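PDB 1HH5: cytochrome c3, which carries electrons through its three heme c groups in sulfate respiration coupled with phosphorylation, passing them from a dehydrogenase to ferredoxin. Local coordinates for residues A1-Y6 with N12-H17; I37-K42 with K46-T51. All coordinates share one frame; numbering follows the deposited sequence. Where two conformers were deposited one is given.

Contact 1 (A1-Y6 with N12-H17); sequences ADVVTY and NVTFDH. With HEC (heme c), chain B.
Val4 and Phe15 form an antiparallel hydrogen-bonded pair, with Phe15 N 2.6 Å from Val4 O and Val4 N 2.7 Å from Phe15 O. Tyr6 and Val13 repeat it: Tyr6 N donates to Val13 O at 2.7 Å, and Val13 N returns a bond to Tyr6 O at 3.0 Å. Beyond the ladder, Tyr6 OH donates to propionate oxygen O1D of heme c in chain B at 2.8 Å. His17 NE2 binds that heme's iron at 2.0 Å, with His30 as the other axial ligand, and its ND1 donates to a water that in turn donates to Asp2 OD1, a carboxylate also salt-bridged to Lys18. With CG beside its backbone N (chi1 -56°), the Tyr6 ring runs alongside Phe15 and sets CE2 against Phe15 CB at 3.6 Å; Val4 CG1 lies over one face of the Tyr6 ring, toward the rim. A phenylalanine in place of Tyr6 would probably leave the propionate O1D without the hydroxyl donor described here. The whole is a two-stranded antiparallel beta hairpin, as in the cytochromes c3, leading directly into an axial histidine of a bis-histidine heme.

Contact 2 (I37-K42 with K46-T51); sequences IAIDKK and KDACKT. With HEC (heme c), chain C.
Ile39 meets Ala48 through its outermost methyl, CD1 lying 3.5 Å from Ala48 CB, tighter than ordinary van der Waals contact. Both side-chain torsions bend the same way (chi1 -63°, chi2 -60°), which brings CD1 round to the other segment although the side chain does not set out in that direction. The same methyl lies 4.5 Å from Cys49 SG and 4.0 Å from CBB of heme c in chain C, so it packs beside the thioether, where Cys49 SG is bonded to heme atom CAB at 1.8 Å. Next, Asp40 takes the N-cap position of helix 41-44, its OD1 accepting from Ser43 N. The carbonyl O of Lys42, on that helix, lies against the first side-chain carbon, Lys46 CB, at 3.4 Å. From there the Lys46 side chain, bent at chi2 and chi4, turns away from segment 37-42. The Lys46 backbone begins a type I turn to Cys49, closed by a weak Cys49 N to Lys46 O bond at 3.4 Å; the same oxygen accepts from Thr51 N at 2.9 Å. That turn presents Ala48 to Ile39 and places Cys49 at the N-cap of helix 50-53, which carries Cys52 and His53 of the same CXXCH heme motif. Helix 41-44, begun in the first segment, packs against both: Ala44 touches Ile39 and Cys49, Ser43 touches Ala48, and the backbone of Lys50 is hydrogen-bonded to that of Ala44.

From the N terminus, contact 1 closes first, folding strand 13-16 back on strand 3-6 across a loop of five residues. Helix 17-24 follows, and the chain then passes Cys26, Cys29 and His30 before contact 2 closes a shorter loop, whose three intervening residues include His45, an axial ligand of the third heme. The two contacts stand in series, neither enclosing nor crossing the other, on opposite sides of the chain's centre with their own centres about 13 Å apart. They nevertheless touch, Tyr6 OH packing 3.5 Å from Ile39 CG1. Through that touch the N-terminal hairpin meets the loop leading into helix 41-44, beside the hemes.

Contact 1 (A1-Y6 with N12-H17)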
ATOM      1  N   ALA A   1      11.475   5.890   1.321  1.00 31.62           N
ATOM      2  CA  ALA A   1      11.306   6.220   2.763  1.00 31.05           C
ATOM      3  C   ALA A   1      10.653   5.056   3.488  1.00 30.73           C
ATOM      4  O   ALA A   1      10.206   4.093   2.862  1.00 31.30           O
ATOM      5  CB  ALA A   1      10.455   7.472   2.925  1.00 31.72           C
ATOM      6  N   ASP A   2      10.595   5.154   4.810  1.00 29.64           N
ATOM      7  CA  ASP A   2      10.004   4.107   5.626  1.00 28.59           C
ATOM      8  C   ASP A   2       8.493   4.260   5.732  1.00 27.49           C
ATOM      9  O   ASP A   2       7.771   3.276   5.874  1.00 26.43           O
ATOM     10  CB  ASP A   2      10.635   4.116   7.017  1.00 29.70           C
ATOM     11  CG  ASP A   2      12.129   3.862   6.975  1.00 30.64           C
ATOM     12  OD1 ASP A   2      12.549   2.944   6.242  1.00 31.18           O
ATOM     13  OD2 ASP A   2      12.880   4.569   7.678  1.00 31.18           O
ATOM     14  N   VAL A   3       8.020   5.498   5.664  1.00 26.22           N
ATOM     15  CA  VAL A   3       6.590   5.769   5.735  1.00 25.14           C
ATOM     16  C   VAL A   3       6.214   6.736   4.623  1.00 24.10           C
ATOM     17  O   VAL A   3       6.897   7.735   4.404  1.00 23.14           O
ATOM     18  CB  VAL A   3       6.195   6.399   7.082  1.00 25.76           C
ATOM     19  CG1 VAL A   3       4.682   6.558   7.150  1.00 26.06           C
ATOM     20  CG2 VAL A   3       6.696   5.539   8.227  1.00 25.90           C
ATOM     21  N   VAL A   4       5.126   6.429   3.923  1.00 22.63           N
ATOM     22  CA  VAL A   4       4.654   7.269   2.832  1.00 21.77           C
ATOM     23  C   VAL A   4       3.190   7.608   3.044  1.00 21.70           C
ATOM     24  O   VAL A   4       2.387   6.733   3.357  1.00 21.92           O
ATOM     25  CB  VAL A   4       4.778   6.551   1.471  1.00 21.84           C
ATOM     26  CG1 VAL A   4       4.266   7.452   0.362  1.00 21.77           C
ATOM     27  CG2 VAL A   4       6.225   6.157   1.219  1.00 22.76           C
ATOM     28  N   THR A   5       2.851   8.878   2.867  0.50 20.98           N
ATOM     29  CA  THR A   5       1.476   9.324   3.035  0.50 20.61           C
ATOM     30  C   THR A   5       0.918   9.835   1.718  0.50 20.62           C
ATOM     31  O   THR A   5       1.542  10.650   1.042  0.50 20.72           O
ATOM     32  CB  THR A   5       1.373  10.445   4.089  0.50 20.33           C
ATOM     33  OG1 THR A   5       1.714   9.919   5.377  0.50 19.40           O
ATOM     34  CG2 THR A   5      -0.041  11.006   4.137  0.50 19.83           C
ATOM     35  N   TYR A   6      -0.259   9.343   1.353  1.00 21.03           N
ATOM     36  CA  TYR A   6      -0.896   9.762   0.126  1.00 21.45           C
ATOM     37  C   TYR A   6      -2.070  10.656   0.498  1.00 23.38           C
ATOM     38  O   TYR A   6      -3.157  10.171   0.824  1.00 23.31           O
ATOM     39  CB  TYR A   6      -1.377   8.543  -0.662  1.00 19.73           C
ATOM     40  CG  TYR A   6      -0.284   7.546  -0.975  1.00 18.35           C
ATOM     41  CD1 TYR A   6       0.568   7.739  -2.059  1.00 17.04           C
ATOM     42  CD2 TYR A   6      -0.097   6.407  -0.186  1.00 17.06           C
ATOM     43  CE1 TYR A   6       1.580   6.826  -2.358  1.00 17.16           C
ATOM     44  CE2 TYR A   6       0.912   5.487  -0.477  1.00 16.04           C
ATOM     45  CZ  TYR A   6       1.746   5.704  -1.566  1.00 16.15           C
ATOM     46  OH  TYR A   6       2.734   4.793  -1.880  1.00 16.07           O
ATOM     47  N   ASN A  12      -6.487  10.866   3.782  1.00 18.44           N
ATOM     48  CA  ASN A  12      -5.091  10.452   3.651  1.00 17.91           C
ATOM     49  C   ASN A  12      -4.813   8.979   3.965  1.00 16.72           C
ATOM     50  O   ASN A  12      -5.336   8.423   4.931  1.00 16.72           O
ATOM     51  CB  ASN A  12      -4.206  11.325   4.544  1.00 19.13           C
ATOM     52  CG  ASN A  12      -4.128  12.763   4.062  1.00 20.51           C
ATOM     53  OD1 ASN A  12      -4.883  13.181   3.183  1.00 20.95           O
ATOM     54  ND2 ASN A  12      -3.214  13.530   4.644  1.00 21.44           N
ATOM     55  N   VAL A  13      -3.980   8.360   3.135  1.00 15.23           N
ATOM     56  CA  VAL A  13      -3.594   6.969   3.316  1.00 14.88           C
ATOM     57  C   VAL A  13      -2.135   6.914   3.767  1.00 15.45           C
ATOM     58  O   VAL A  13      -1.256   7.490   3.123  1.00 15.95           O
ATOM     59  CB  VAL A  13      -3.727   6.160   1.998  1.00 14.48           C
ATOM     60  CG1 VAL A  13      -3.410   4.698   2.251  1.00 13.36           C
ATOM     61  CG2 VAL A  13      -5.124   6.312   1.432  1.00 13.74           C
ATOM     62  N   THR A  14      -1.883   6.228   4.875  0.50 15.39           N
ATOM     63  CA  THR A  14      -0.527   6.097   5.392  0.50 15.95           C
ATOM     64  C   THR A  14       0.034   4.725   5.037  0.50 15.04           C
ATOM     65  O   THR A  14      -0.471   3.702   5.497  0.50 14.23           O
ATOM     66  CB  THR A  14      -0.490   6.264   6.925  0.50 16.61           C
ATOM     67  OG1 THR A  14      -0.929   7.582   7.272  0.50 19.09           O
ATOM     68  CG2 THR A  14       0.919   6.054   7.450  0.50 17.68           C
ATOM     69  N   PHE A  15       1.074   4.713   4.209  1.00 14.23           N
ATOM     70  CA  PHE A  15       1.707   3.467   3.795  1.00 14.14           C
ATOM     71  C   PHE A  15       3.021   3.280   4.532  1.00 13.95           C
ATOM     72  O   PHE A  15       4.020   3.933   4.221  1.00 14.51           O
ATOM     73  CB  PHE A  15       1.970   3.473   2.286  1.00 12.81           C
ATOM     74  CG  PHE A  15       2.716   2.262   1.791  1.00 12.14           C
ATOM     75  CD1 PHE A  15       2.352   0.983   2.197  1.00 11.78           C
ATOM     76  CD2 PHE A  15       3.760   2.404   0.886  1.00 10.60           C
ATOM     77  CE1 PHE A  15       3.016  -0.139   1.705  1.00 10.77           C
ATOM     78  CE2 PHE A  15       4.428   1.294   0.390  1.00 10.95           C
ATOM     79  CZ  PHE A  15       4.057   0.018   0.803  1.00 11.91           C
ATOM     80  N   ASP A  16       3.014   2.385   5.515  1.00 13.67           N
ATOM     81  CA  ASP A  16       4.204   2.099   6.298  1.00 13.44           C
ATOM     82  C   ASP A  16       5.034   1.094   5.511  1.00 13.03           C
ATOM     83  O   ASP A  16       4.881  -0.121   5.648  1.00 12.86           O
ATOM     84  CB  ASP A  16       3.806   1.532   7.664  1.00 14.10           C
ATOM     85  CG  ASP A  16       4.962   1.499   8.639  1.00 15.09           C
ATOM     86  OD1 ASP A  16       6.126   1.466   8.191  1.00 14.94           O
ATOM     87  OD2 ASP A  16       4.702   1.500   9.859  1.00 16.49           O
ATOM     88  N   HIS A  17       5.898   1.634   4.661  1.00 13.31           N
ATOM     89  CA  HIS A  17       6.763   0.843   3.799  1.00 12.93           C
ATOM     90  C   HIS A  17       7.650  -0.112   4.583  1.00 14.25           C
ATOM     91  O   HIS A  17       7.799  -1.276   4.212  1.00 12.78           O
ATOM     92  CB  HIS A  17       7.615   1.788   2.956  1.00 12.96           C
ATOM     93  CG  HIS A  17       8.453   1.100   1.925  1.00 13.77           C
ATOM     94  ND1 HIS A  17       9.819   0.948   2.018  1.00 14.81           N
ATOM     95  CD2 HIS A  17       8.102   0.546   0.738  1.00 13.41           C
ATOM     96  CE1 HIS A  17      10.244   0.325   0.909  1.00 14.79           C
ATOM     97  NE2 HIS A  17       9.242   0.057   0.095  1.00 13.96           N
TER
HETATM   98 FE   HEC B  69       9.411  -0.894  -1.655  1.00 14.74          FE
HETATM   99  CHA HEC B  69       9.187   2.167  -3.214  1.00 15.69           C
HETATM  100  CHB HEC B  69      12.836  -0.650  -1.686  1.00 16.04           C
HETATM  101  CHC HEC B  69       9.638  -3.747   0.242  1.00 12.92           C
HETATM  102  CHD HEC B  69       6.079  -1.329  -2.009  1.00 12.98           C
HETATM  103  NA  HEC B  69      10.709   0.445  -2.331  1.00 16.32           N
HETATM  104  C1A HEC B  69      10.451   1.644  -2.975  1.00 17.79           C
HETATM  105  C2A HEC B  69      11.678   2.267  -3.435  1.00 19.60           C
HETATM  106  C3A HEC B  69      12.700   1.480  -3.004  1.00 18.72           C
HETATM  107  C4A HEC B  69      12.102   0.363  -2.299  1.00 17.67           C
HETATM  108  CMA HEC B  69      14.194   1.706  -3.263  1.00 20.24           C
HETATM  109  CAA HEC B  69      11.785   3.469  -4.376  1.00 23.01           C
HETATM  110  CBA HEC B  69      12.743   4.598  -4.011  1.00 27.23           C
HETATM  111  CGA HEC B  69      12.250   5.452  -2.860  1.00 29.19           C
HETATM  112  O1A HEC B  69      12.039   4.909  -1.754  1.00 30.23           O
HETATM  113  O2A HEC B  69      12.077   6.674  -3.062  1.00 30.43           O
HETATM  114  NB  HEC B  69      10.895  -1.973  -0.911  1.00 14.80           N
HETATM  115  C1B HEC B  69      12.280  -1.752  -1.063  1.00 15.06           C
HETATM  116  C2B HEC B  69      13.055  -2.744  -0.363  1.00 14.72           C
HETATM  117  C3B HEC B  69      12.161  -3.546   0.279  1.00 14.23           C
HETATM  118  C4B HEC B  69      10.821  -3.102  -0.099  1.00 13.50           C
HETATM  119  CMB HEC B  69      14.572  -2.940  -0.440  1.00 15.54           C
HETATM  120  CAB HEC B  69      12.513  -4.678   1.230  1.00 14.53           C
HETATM  121  CBB HEC B  69      13.195  -4.198   2.509  1.00 15.87           C
HETATM  122  NC  HEC B  69       8.132  -2.277  -1.064  1.00 12.72           N
HETATM  123  C1C HEC B  69       8.372  -3.374  -0.251  1.00 13.57           C
HETATM  124  C2C HEC B  69       7.160  -4.138  -0.056  1.00 12.52           C
HETATM  125  C3C HEC B  69       6.184  -3.502  -0.789  1.00 12.89           C
HETATM  126  C4C HEC B  69       6.789  -2.328  -1.364  1.00 12.04           C
HETATM  127  CMC HEC B  69       7.030  -5.417   0.766  1.00 13.50           C
HETATM  128  CAC HEC B  69       4.727  -3.928  -0.991  1.00 12.42           C
HETATM  129  CBC HEC B  69       3.917  -3.922   0.304  1.00 11.55           C
HETATM  130  ND  HEC B  69       7.950   0.210  -2.395  1.00 13.97           N
HETATM  131  C1D HEC B  69       6.606  -0.127  -2.475  1.00 13.35           C
HETATM  132  C2D HEC B  69       5.829   0.956  -3.044  1.00 14.19           C
HETATM  133  C3D HEC B  69       6.691   1.950  -3.350  1.00 14.33           C
HETATM  134  C4D HEC B  69       8.012   1.481  -2.951  1.00 14.54           C
HETATM  135  CMD HEC B  69       4.317   1.026  -3.219  1.00 12.68           C
HETATM  136  CAD HEC B  69       6.316   3.340  -3.853  1.00 15.42           C
HETATM  137  CBD HEC B  69       6.202   4.298  -2.669  1.00 15.79           C
HETATM  138  CGD HEC B  69       5.896   5.724  -3.095  1.00 17.98           C
HETATM  139  O1D HEC B  69       4.722   6.030  -3.398  1.00 18.34           O
HETATM  140  O2D HEC B  69       6.841   6.537  -3.137  1.00 18.82           O
HETATM  141  O   HOH W   1      11.393   0.893   4.129  1.00 24.33           O

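Contact 2 (I37-K42 with K46-T51)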
ATOM      1  N   ILE A  37       7.371   2.470  -7.188  1.00 23.06           N
ATOM      2  CA  ILE A  37       6.166   1.884  -7.763  1.00 21.91           C
ATOM      3  C   ILE A  37       5.128   2.999  -7.820  1.00 21.74           C
ATOM      4  O   ILE A  37       4.746   3.547  -6.786  1.00 22.12           O
ATOM      5  CB  ILE A  37       5.613   0.736  -6.888  1.00 21.10           C
ATOM      6  CG1 ILE A  37       6.579  -0.451  -6.902  1.00 20.89           C
ATOM      7  CG2 ILE A  37       4.246   0.304  -7.401  1.00 22.14           C
ATOM      8  CD1 ILE A  37       6.124  -1.623  -6.033  1.00 19.46           C
ATOM      9  N   ALA A  38       4.690   3.339  -9.028  1.00 20.71           N
ATOM     10  CA  ALA A  38       3.710   4.402  -9.227  1.00 20.21           C
ATOM     11  C   ALA A  38       2.383   4.055  -8.572  1.00 20.23           C
ATOM     12  O   ALA A  38       1.748   3.058  -8.921  1.00 20.10           O
ATOM     13  CB  ALA A  38       3.501   4.651 -10.725  1.00 20.14           C
ATOM     14  N   ILE A  39       1.963   4.883  -7.624  1.00 19.26           N
ATOM     15  CA  ILE A  39       0.707   4.647  -6.930  1.00 19.80           C
ATOM     16  C   ILE A  39      -0.343   5.702  -7.244  1.00 19.91           C
ATOM     17  O   ILE A  39      -0.129   6.890  -7.011  1.00 20.48           O
ATOM     18  CB  ILE A  39       0.904   4.624  -5.394  1.00 18.52           C
ATOM     19  CG1 ILE A  39       1.816   3.464  -4.989  1.00 18.69           C
ATOM     20  CG2 ILE A  39      -0.449   4.502  -4.698  1.00 18.64           C
ATOM     21  CD1 ILE A  39       1.293   2.088  -5.383  1.00 17.42           C
ATOM     22  N   ASP A  40      -1.474   5.265  -7.786  1.00 20.91           N
ATOM     23  CA  ASP A  40      -2.574   6.174  -8.074  1.00 21.30           C
ATOM     24  C   ASP A  40      -3.863   5.456  -7.686  1.00 20.80           C
ATOM     25  O   ASP A  40      -3.831   4.302  -7.266  1.00 19.31           O
ATOM     26  CB  ASP A  40      -2.608   6.582  -9.555  1.00 22.64           C
ATOM     27  CG  ASP A  40      -3.093   5.471 -10.475  1.00 24.12           C
ATOM     28  OD1 ASP A  40      -3.129   4.295 -10.063  1.00 25.18           O
ATOM     29  OD2 ASP A  40      -3.437   5.784 -11.632  1.00 26.87           O
ATOM     30  N   LYS A  41      -4.988   6.144  -7.809  1.00 20.90           N
ATOM     31  CA  LYS A  41      -6.273   5.554  -7.458  1.00 22.07           C
ATOM     32  C   LYS A  41      -6.465   4.163  -8.062  1.00 21.73           C
ATOM     33  O   LYS A  41      -6.797   3.213  -7.355  1.00 21.92           O
ATOM     34  CB  LYS A  41      -7.408   6.479  -7.913  1.00 23.50           C
ATOM     35  CG  LYS A  41      -8.798   5.949  -7.621  1.00 25.70           C
ATOM     36  CD  LYS A  41      -9.877   6.941  -8.045  1.00 27.67           C
ATOM     37  CE  LYS A  41     -11.265   6.369  -7.793  1.00 28.60           C
ATOM     38  NZ  LYS A  41     -12.357   7.298  -8.201  1.00 29.74           N
ATOM     39  N   LYS A  42      -6.242   4.034  -9.366  1.00 21.54           N
ATOM     40  CA  LYS A  42      -6.428   2.748 -10.027  1.00 22.06           C
ATOM     41  C   LYS A  42      -5.509   1.632  -9.532  1.00 21.62           C
ATOM     42  O   LYS A  42      -5.971   0.527  -9.252  1.00 21.90           O
ATOM     43  CB  LYS A  42      -6.292   2.909 -11.545  1.00 23.45           C
ATOM     44  CG  LYS A  42      -7.341   3.843 -12.141  1.00 25.47           C
ATOM     45  CD  LYS A  42      -7.398   3.766 -13.659  1.00 26.85           C
ATOM     46  CE  LYS A  42      -7.954   2.430 -14.129  1.00 28.24           C
ATOM     47  NZ  LYS A  42      -8.041   2.355 -15.616  1.00 28.33           N
ATOM     48  N   LYS A  46      -6.355  -1.715  -6.788  1.00 18.46           N
ATOM     49  CA  LYS A  46      -6.149  -3.007  -7.418  1.00 20.10           C
ATOM     50  C   LYS A  46      -4.876  -3.683  -6.917  1.00 19.83           C
ATOM     51  O   LYS A  46      -4.646  -3.770  -5.712  1.00 19.29           O
ATOM     52  CB  LYS A  46      -6.103  -2.864  -8.939  1.00 21.77           C
ATOM     53  CG  LYS A  46      -7.090  -3.758  -9.660  1.00 25.05           C
ATOM     54  CD  LYS A  46      -6.801  -5.231  -9.388  1.00 28.20           C
ATOM     55  CE  LYS A  46      -7.829  -6.124 -10.059  1.00 29.53           C
ATOM     56  NZ  LYS A  46      -9.201  -5.821  -9.554  1.00 31.97           N
ATOM     57  N   ASP A  47      -4.051  -4.134  -7.856  1.00 19.80           N
ATOM     58  CA  ASP A  47      -2.822  -4.866  -7.569  1.00 19.98           C
ATOM     59  C   ASP A  47      -1.725  -4.228  -6.725  1.00 18.44           C
ATOM     60  O   ASP A  47      -0.984  -4.945  -6.058  1.00 18.78           O
ATOM     61  CB  ASP A  47      -2.213  -5.350  -8.886  1.00 22.89           C
ATOM     62  CG  ASP A  47      -3.098  -6.346  -9.602  1.00 25.59           C
ATOM     63  OD1 ASP A  47      -3.831  -7.100  -8.926  1.00 27.22           O
ATOM     64  OD2 ASP A  47      -3.053  -6.384 -10.847  1.00 28.60           O
ATOM     65  N   ALA A  48      -1.594  -2.908  -6.748  1.00 15.96           N
ATOM     66  CA  ALA A  48      -0.539  -2.281  -5.955  1.00 15.46           C
ATOM     67  C   ALA A  48      -0.810  -2.312  -4.449  1.00 15.00           C
ATOM     68  O   ALA A  48       0.129  -2.331  -3.651  1.00 13.49           O
ATOM     69  CB  ALA A  48      -0.309  -0.836  -6.422  1.00 14.45           C
ATOM     70  N   CYS A  49      -2.084  -2.341  -4.059  1.00 14.62           N
ATOM     71  CA  CYS A  49      -2.433  -2.346  -2.636  1.00 14.71           C
ATOM     72  C   CYS A  49      -3.563  -3.277  -2.184  1.00 14.59           C
ATOM     73  O   CYS A  49      -3.345  -4.242  -1.441  1.00 14.26           O
ATOM     74  CB  CYS A  49      -2.812  -0.931  -2.188  1.00 14.50           C
ATOM     75  SG  CYS A  49      -1.536   0.350  -2.396  1.00 13.44           S
ATOM     76  N   LYS A  50      -4.774  -2.955  -2.624  1.00 14.65           N
ATOM     77  CA  LYS A  50      -5.979  -3.680  -2.233  1.00 16.21           C
ATOM     78  C   LYS A  50      -6.015  -5.190  -2.480  1.00 15.59           C
ATOM     79  O   LYS A  50      -6.380  -5.961  -1.590  1.00 14.74           O
ATOM     80  CB  LYS A  50      -7.192  -3.016  -2.895  1.00 17.88           C
ATOM     81  CG  LYS A  50      -8.539  -3.525  -2.421  1.00 20.88           C
ATOM     82  CD  LYS A  50      -9.652  -2.745  -3.097  1.00 22.47           C
ATOM     83  CE  LYS A  50     -11.009  -3.344  -2.805  1.00 24.20           C
ATOM     84  NZ  LYS A  50     -11.292  -3.394  -1.343  1.00 26.21           N
ATOM     85  N   THR A  51      -5.653  -5.615  -3.683  1.00 15.92           N
ATOM     86  CA  THR A  51      -5.676  -7.038  -3.999  1.00 16.13           C
ATOM     87  C   THR A  51      -4.947  -7.905  -2.973  1.00 15.50           C
ATOM     88  O   THR A  51      -5.470  -8.926  -2.542  1.00 15.29           O
ATOM     89  CB  THR A  51      -5.083  -7.310  -5.391  1.00 16.55           C
ATOM     90  OG1 THR A  51      -5.802  -6.547  -6.366  1.00 16.61           O
ATOM     91  CG2 THR A  51      -5.200  -8.791  -5.735  1.00 17.39           C
TER
HETATM   92 FE   HEC C  70      -0.797  -3.272   3.106  1.00 12.06          FE
HETATM   93  CHA HEC C  70      -1.636  -3.728   6.390  1.00 13.46           C
HETATM   94  CHB HEC C  70      -1.716   0.069   3.358  1.00 11.06           C
HETATM   95  CHC HEC C  70       0.101  -2.774  -0.132  1.00  9.56           C
HETATM   96  CHD HEC C  70       0.034  -6.578   2.821  1.00 11.76           C
HETATM   97  NA  HEC C  70      -1.505  -2.102   4.536  1.00 11.83           N
HETATM   98  C1A HEC C  70      -1.832  -2.467   5.838  1.00 13.31           C
HETATM   99  C2A HEC C  70      -2.470  -1.356   6.528  1.00 14.51           C
HETATM  100  C3A HEC C  70      -2.498  -0.291   5.689  1.00 13.16           C
HETATM  101  C4A HEC C  70      -1.868  -0.740   4.469  1.00 12.11           C
HETATM  102  CMA HEC C  70      -3.137   1.076   5.939  1.00 12.86           C
HETATM  103  CAA HEC C  70      -3.141  -1.469   7.862  1.00 18.01           C
HETATM  104  CBA HEC C  70      -2.449  -0.834   9.058  1.00 23.63           C
HETATM  105  CGA HEC C  70      -1.008  -1.258   9.202  1.00 25.79           C
HETATM  106  O1A HEC C  70      -0.124  -0.568   8.645  1.00 28.74           O
HETATM  107  O2A HEC C  70      -0.758  -2.286   9.866  1.00 29.40           O
HETATM  108  NB  HEC C  70      -0.814  -1.707   1.901  1.00  9.66           N
HETATM  109  C1B HEC C  70      -1.224  -0.401   2.141  1.00 10.60           C
HETATM  110  C2B HEC C  70      -1.050   0.429   0.972  1.00  9.09           C
HETATM  111  C3B HEC C  70      -0.480  -0.342   0.026  1.00  8.72           C
HETATM  112  C4B HEC C  70      -0.354  -1.673   0.595  1.00 10.22           C
HETATM  113  CMB HEC C  70      -1.594   1.838   0.797  1.00  9.62           C
HETATM  114  CAB HEC C  70      -0.043   0.040  -1.387  1.00  8.63           C
HETATM  115  CBB HEC C  70       0.909   1.230  -1.445  1.00  8.03           C
HETATM  116  NC  HEC C  70      -0.168  -4.438   1.623  1.00 10.44           N
HETATM  117  C1C HEC C  70       0.141  -4.075   0.343  1.00 10.97           C
HETATM  118  C2C HEC C  70       0.562  -5.232  -0.438  1.00 10.41           C
HETATM  119  C3C HEC C  70       0.536  -6.322   0.388  1.00 11.24           C
HETATM  120  C4C HEC C  70       0.096  -5.814   1.668  1.00 11.46           C
HETATM  121  CMC HEC C  70       0.901  -5.206  -1.912  1.00 11.70           C
HETATM  122  CAC HEC C  70       0.867  -7.794   0.119  1.00 11.94           C
HETATM  123  CBC HEC C  70       1.790  -8.124  -1.051  1.00 11.90           C
HETATM  124  ND  HEC C  70      -0.778  -4.798   4.315  1.00 11.86           N
HETATM  125  C1D HEC C  70      -0.320  -6.082   4.069  1.00 12.51           C
HETATM  126  C2D HEC C  70      -0.313  -6.876   5.288  1.00 14.22           C
HETATM  127  C3D HEC C  70      -0.900  -6.122   6.221  1.00 15.31           C
HETATM  128  C4D HEC C  70      -1.146  -4.818   5.664  1.00 14.06           C
HETATM  129  CMD HEC C  70       0.258  -8.277   5.533  1.00 14.38           C
HETATM  130  CAD HEC C  70      -1.378  -6.704   7.532  1.00 19.76           C
HETATM  131  CBD HEC C  70      -0.548  -6.376   8.738  1.00 23.51           C
HETATM  132  CGD HEC C  70      -0.747  -7.386   9.843  1.00 26.61           C
HETATM  133  O1D HEC C  70      -1.905  -7.806  10.051  1.00 28.44           O
HETATM  134  O2D HEC C  70       0.248  -7.758  10.501  1.00 28.49           O